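PDB 3FXG: rhamnonate dehydratase from Gibberella zeae PH-1, which probably catalyses the magnesium-dependent dehydration of rhamnonate to a 2-keto-3-deoxy sugar acid, as a lyase of the enolase superfamily. Local coordinates for residues E275-R280 with W301-E307; I294-M300 with P321-S327. All coordinates share one frame; numbering follows the deposited sequence.

Interaction 1 of 2, residues E275-R280 with W301-E307; sequences EHEYSR and WLGGLTE. With MG (magnesium ion), chain I.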
# COMPACT_ATOMS: atom_id res chain seq x y z
N GLU A 275 -11.46 25.36 -7.05
CA GLU A 275 -12.45 26.23 -7.68
C GLU A 275 -12.95 25.67 -9.01
O GLU A 275 -14.04 26.04 -9.46
CB GLU A 275 -11.91 27.65 -7.84
CG GLU A 275 -10.75 27.84 -8.80
CD GLU A 275 -10.15 29.23 -8.67
OE1 GLU A 275 -10.07 29.95 -9.69
OE2 GLU A 275 -9.75 29.59 -7.54
N HIS A 276 -12.19 24.78 -9.62
CA HIS A 276 -12.63 24.18 -10.87
C HIS A 276 -12.95 22.69 -10.75
O HIS A 276 -12.77 21.93 -11.69
CB HIS A 276 -11.61 24.44 -11.98
CG HIS A 276 -11.42 25.89 -12.29
ND1 HIS A 276 -10.37 26.63 -11.80
CD2 HIS A 276 -12.20 26.75 -13.00
CE1 HIS A 276 -10.51 27.89 -12.19
NE2 HIS A 276 -11.60 27.99 -12.92
N GLU A 277 -13.42 22.30 -9.57
CA GLU A 277 -13.82 20.92 -9.30
C GLU A 277 -15.33 20.96 -9.03
O GLU A 277 -15.85 22.00 -8.61
CB GLU A 277 -13.05 20.36 -8.10
CG GLU A 277 -13.27 18.87 -7.86
CD GLU A 277 -13.18 18.05 -9.14
OE1 GLU A 277 -14.17 18.01 -9.90
OE2 GLU A 277 -12.11 17.44 -9.38
N TYR A 278 -16.03 19.85 -9.26
CA TYR A 278 -17.48 19.82 -9.10
C TYR A 278 -18.04 18.57 -8.42
O TYR A 278 -17.46 17.50 -8.52
CB TYR A 278 -18.15 19.95 -10.47
CG TYR A 278 -17.50 20.97 -11.39
CD1 TYR A 278 -18.07 22.22 -11.58
CD2 TYR A 278 -16.30 20.68 -12.04
CE1 TYR A 278 -17.46 23.17 -12.41
CE2 TYR A 278 -15.68 21.61 -12.86
CZ TYR A 278 -16.26 22.86 -13.04
OH TYR A 278 -15.64 23.78 -13.85
N SER A 279 -19.20 18.74 -7.77
CA SER A 279 -19.93 17.68 -7.07
C SER A 279 -19.23 17.08 -5.86
O SER A 279 -18.02 17.22 -5.70
CB SER A 279 -20.31 16.55 -8.03
OG SER A 279 -19.29 15.56 -8.10
N ARG A 280 -20.00 16.39 -5.02
CA ARG A 280 -19.43 15.77 -3.83
C ARG A 280 -18.47 14.67 -4.24
O ARG A 280 -17.51 14.36 -3.52
CB ARG A 280 -20.55 15.21 -2.93
CG ARG A 280 -21.51 14.20 -3.58
CD ARG A 280 -22.58 13.79 -2.56
NE ARG A 280 -23.56 12.81 -3.05
CZ ARG A 280 -24.75 13.12 -3.56
NH1 ARG A 280 -25.13 14.39 -3.66
NH2 ARG A 280 -25.57 12.16 -3.94
N TRP A 301 -20.53 27.27 -9.11
CA TRP A 301 -20.06 26.31 -10.10
C TRP A 301 -20.13 24.83 -9.72
O TRP A 301 -20.51 24.00 -10.55
CB TRP A 301 -18.61 26.62 -10.49
CG TRP A 301 -18.32 28.05 -10.89
CD1 TRP A 301 -19.22 29.02 -11.21
CD2 TRP A 301 -17.02 28.64 -11.06
NE1 TRP A 301 -18.57 30.18 -11.57
CE2 TRP A 301 -17.22 29.98 -11.48
CE3 TRP A 301 -15.70 28.18 -10.89
CZ2 TRP A 301 -16.15 30.86 -11.74
CZ3 TRP A 301 -14.64 29.05 -11.14
CH2 TRP A 301 -14.88 30.38 -11.56
N LEU A 302 -19.77 24.50 -8.47
CA LEU A 302 -19.72 23.10 -8.02
C LEU A 302 -21.01 22.30 -7.98
O LEU A 302 -20.97 21.07 -8.00
CB LEU A 302 -19.06 23.01 -6.63
CG LEU A 302 -20.02 22.96 -5.43
CD1 LEU A 302 -19.32 22.35 -4.23
CD2 LEU A 302 -20.53 24.36 -5.12
N GLY A 303 -22.15 22.98 -7.91
CA GLY A 303 -23.42 22.29 -7.86
C GLY A 303 -24.47 23.06 -7.08
O GLY A 303 -25.67 22.78 -7.18
N GLY A 304 -24.02 24.03 -6.29
CA GLY A 304 -24.94 24.84 -5.51
C GLY A 304 -24.71 24.73 -4.01
O GLY A 304 -23.82 24.00 -3.57
N LEU A 305 -25.51 25.45 -3.23
CA LEU A 305 -25.37 25.43 -1.79
C LEU A 305 -25.70 24.06 -1.21
O LEU A 305 -25.00 23.57 -0.32
CB LEU A 305 -26.27 26.50 -1.16
CG LEU A 305 -26.30 26.58 0.36
CD1 LEU A 305 -24.89 26.78 0.89
CD2 LEU A 305 -27.20 27.73 0.81
N THR A 306 -26.76 23.44 -1.71
CA THR A 306 -27.15 22.12 -1.24
C THR A 306 -25.99 21.12 -1.33
O THR A 306 -25.68 20.43 -0.36
CB THR A 306 -28.34 21.58 -2.06
OG1 THR A 306 -29.44 22.50 -1.96
CG2 THR A 306 -28.79 20.21 -1.53
N GLU A 307 -25.34 21.07 -2.49
CA GLU A 307 -24.21 20.15 -2.66
C GLU A 307 -23.00 20.63 -1.86
O GLU A 307 -22.23 19.81 -1.34
CB GLU A 307 -23.83 20.04 -4.14
CG GLU A 307 -22.72 19.02 -4.44
CD GLU A 307 -23.22 17.58 -4.47
OE1 GLU A 307 -23.98 17.17 -3.57
OE2 GLU A 307 -22.83 16.83 -5.40
MG MG I . -7.96 30.87 -7.22
O HOH W 1 -9.15 32.90 -6.42
O HOH W 2 -7.07 30.00 -9.14
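NH1 of Arg-280 is shared by two carboxylates: across the contact it meets OE1 of Glu-307 at 3.0 Å, and it also bridges to Glu-114 on helix 109-119. This is the side of the enolase-type TIM barrel where the loops after strands 270-273 and 294-295 run into helices 279-287 and 305-316. OE1 of Glu-307 accepts on its syn lone pair and lies close to the guanidinium plane, although the two flat groups are turned 78° apart. A bend in the glutamate chain (chi2 80°) brings the other oxygen to the backbone of Arg-280, whose N donates to Glu-307 OE2 at 2.9 Å from well above the carboxylate plane. Both oxygens are thus used, one by a side chain and one by a backbone N-H. Next to this, Ser-279 N donates to a lone pair of Leu-302 O at 2.9 Å and ties the two backbones together.

Farther along, the edge of the Tyr-278 ring lies against the backbone, its CD1 3.2 Å from Trp-301 O. A neighbouring subunit packs Phe-122 on Tyr-278 and His-276. The His-276 ring, whose ND1 is hydrogen-bonded to Glu-249, runs beside the indole at an oblique tilt. Glu-275 extends toward the metal, its OE2 binding magnesium at 2.2 Å; Asp-222, Glu-248 and two waters also bind the ion. The backbone carbonyl of this same ligand meets the edge of the indole, Glu-275 O sitting 3.1 Å from Trp-301 CE3.

Interaction 2 of 2, residues I294-M300 with P321-S327; sequences IIQPDVM and PVVPHAS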
# COMPACT_ATOMS: atom_id res chain seq x y z
N ILE A 294 -6.46 23.21 2.08
CA ILE A 294 -7.73 23.92 1.94
C ILE A 294 -8.37 23.58 0.59
O ILE A 294 -7.68 23.54 -0.43
CB ILE A 294 -7.54 25.45 1.97
CG1 ILE A 294 -6.84 25.89 3.25
CG2 ILE A 294 -8.89 26.15 1.85
CD1 ILE A 294 -6.58 27.39 3.32
N ILE A 295 -9.67 23.32 0.59
CA ILE A 295 -10.35 23.06 -0.67
C ILE A 295 -11.18 24.31 -0.92
O ILE A 295 -11.74 24.90 0.01
CB ILE A 295 -11.22 21.78 -0.63
CG1 ILE A 295 -12.30 21.87 0.44
CG2 ILE A 295 -10.31 20.57 -0.40
CD1 ILE A 295 -13.27 20.69 0.40
N GLN A 296 -11.26 24.73 -2.18
CA GLN A 296 -11.92 25.98 -2.53
C GLN A 296 -12.96 25.94 -3.64
O GLN A 296 -12.73 26.47 -4.73
CB GLN A 296 -10.84 27.00 -2.88
CG GLN A 296 -9.73 27.07 -1.84
CD GLN A 296 -8.47 27.75 -2.35
OE1 GLN A 296 -7.85 27.30 -3.31
NE2 GLN A 296 -8.09 28.85 -1.70
N PRO A 297 -14.12 25.33 -3.39
CA PRO A 297 -15.14 25.28 -4.44
C PRO A 297 -15.79 26.64 -4.65
O PRO A 297 -15.76 27.49 -3.75
CB PRO A 297 -16.14 24.27 -3.89
CG PRO A 297 -16.08 24.52 -2.43
CD PRO A 297 -14.59 24.65 -2.17
N ASP A 298 -16.34 26.86 -5.83
CA ASP A 298 -17.06 28.09 -6.13
C ASP A 298 -18.52 27.66 -6.02
O ASP A 298 -18.94 26.74 -6.71
CB ASP A 298 -16.75 28.59 -7.55
CG ASP A 298 -17.42 29.91 -7.86
OD1 ASP A 298 -18.67 29.98 -7.82
OD2 ASP A 298 -16.70 30.90 -8.14
N VAL A 299 -19.27 28.31 -5.14
CA VAL A 299 -20.66 27.95 -4.92
C VAL A 299 -21.55 28.05 -6.15
O VAL A 299 -22.56 27.36 -6.26
CB VAL A 299 -21.28 28.79 -3.78
CG1 VAL A 299 -21.42 30.23 -4.22
CG2 VAL A 299 -22.63 28.21 -3.38
N MSE A 300 -21.17 28.92 -7.09
CA MSE A 300 -21.95 29.08 -8.31
C MSE A 300 -21.55 28.08 -9.38
O MSE A 300 -22.17 28.03 -10.44
CB MSE A 300 -21.79 30.51 -8.86
CG MSE A 300 -22.46 31.59 -8.02
SE MSE A 300 -22.06 33.38 -8.69
CE MSE A 300 -20.30 33.54 -7.95
N PRO A 321 -10.34 22.52 6.14
CA PRO A 321 -11.13 23.73 5.95
C PRO A 321 -11.62 23.93 4.52
O PRO A 321 -10.96 23.53 3.56
CB PRO A 321 -10.18 24.84 6.40
CG PRO A 321 -8.84 24.29 6.06
CD PRO A 321 -8.95 22.85 6.51
N VAL A 322 -12.79 24.55 4.40
CA VAL A 322 -13.39 24.85 3.11
C VAL A 322 -13.47 26.37 3.03
O VAL A 322 -14.12 27.01 3.85
CB VAL A 322 -14.83 24.28 3.00
CG1 VAL A 322 -15.43 24.65 1.65
CG2 VAL A 322 -14.81 22.76 3.16
N VAL A 323 -12.77 26.95 2.05
CA VAL A 323 -12.77 28.39 1.84
C VAL A 323 -13.14 28.58 0.37
O VAL A 323 -12.27 28.57 -0.50
CB VAL A 323 -11.38 29.00 2.10
CG1 VAL A 323 -11.41 30.51 1.87
CG2 VAL A 323 -10.94 28.69 3.53
N PRO A 324 -14.44 28.72 0.08
CA PRO A 324 -14.90 28.89 -1.30
C PRO A 324 -14.27 30.04 -2.08
O PRO A 324 -13.76 31.00 -1.50
CB PRO A 324 -16.42 29.04 -1.14
CG PRO A 324 -16.58 29.56 0.25
CD PRO A 324 -15.56 28.79 1.02
N HIS A 325 -14.30 29.90 -3.40
CA HIS A 325 -13.74 30.90 -4.30
C HIS A 325 -14.69 32.07 -4.50
O HIS A 325 -15.77 31.89 -5.07
CB HIS A 325 -13.42 30.22 -5.64
CG HIS A 325 -13.13 31.18 -6.75
ND1 HIS A 325 -14.13 31.82 -7.46
CD2 HIS A 325 -11.96 31.61 -7.28
CE1 HIS A 325 -13.58 32.60 -8.38
NE2 HIS A 325 -12.27 32.50 -8.29
N ALA A 326 -14.29 33.25 -4.03
CA ALA A 326 -15.10 34.47 -4.14
C ALA A 326 -16.56 34.18 -3.82
O ALA A 326 -16.89 33.89 -2.67
CB ALA A 326 -14.97 35.03 -5.55
N SER A 327 -17.42 34.30 -4.82
CA SER A 327 -18.86 34.01 -4.70
C SER A 327 -19.79 35.00 -3.99
O SER A 327 -21.01 34.81 -4.00
CB SER A 327 -19.05 32.62 -4.08
OG SER A 327 -18.46 31.62 -4.89
O HOH W 3 -10.34 30.66 -1.42
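Asp-298 and His-325 meet at a slant, the carboxylate and imidazole planes 35° apart, the histidine ND1 donating to the aspartate OD2 at 2.8 Å. OD2 is approached on its anti side and lies 25° off the ring plane; Tyr-28 OH is hydrogen-bonded to the same oxygen. The other oxygen closes an Asx turn, Asp-298 OD1 taking Met-300 N at 2.8 Å, and this holds the carboxylate in its rotation. With CG swung away from the backbone N (chi1 167°), the His-325 ring reaches across to the aspartate; the N itself donates to Pro-297 O at 2.8 Å.

Behind this polar end the two segments run roughly side by side in the TIM barrel wall, joined by a single bridge, Ile-295 with Val-322. The Ile-295 and Val-322 side chains cross obliquely, CD1 3.8 Å from CG2, and the Pro-297 ring crosses the same valine nearly at right angles. Back beside Asp-298, Ser-327 OG donates to His-325 O, and Ser-327 CB presses tightly on Val-299 CG1 at 3.4 Å. With ND1 committed to a carboxylate held by the turn and Tyr-28, rotation of the His-325 ring is restrained, its nearest side-chain atom about 4 Å from the magnesium ion.

The two contacts interleave along the chain: 275-280 comes first, then 294-300, 301-307 and 321-327, so interactions 1 and 2 alternate, with centres about 9 Å apart in the same barrel domain. Helix 279-287 leads into strand 294-295, which leads into helix 305-316, and Met-300 is followed directly by Trp-301. They also touch in space: Glu-275 OE2, a magnesium ligand of interaction 1, lies 3.0 Å from CD2 of His-325 in interaction 2, and Leu-302 packs on Pro-297. Interaction 1 joins loops and helix starts, interaction 2 the adjoining barrel wall, and together they place a magnesium ligand, Glu-275, beside His-325 at the edge of the metal site.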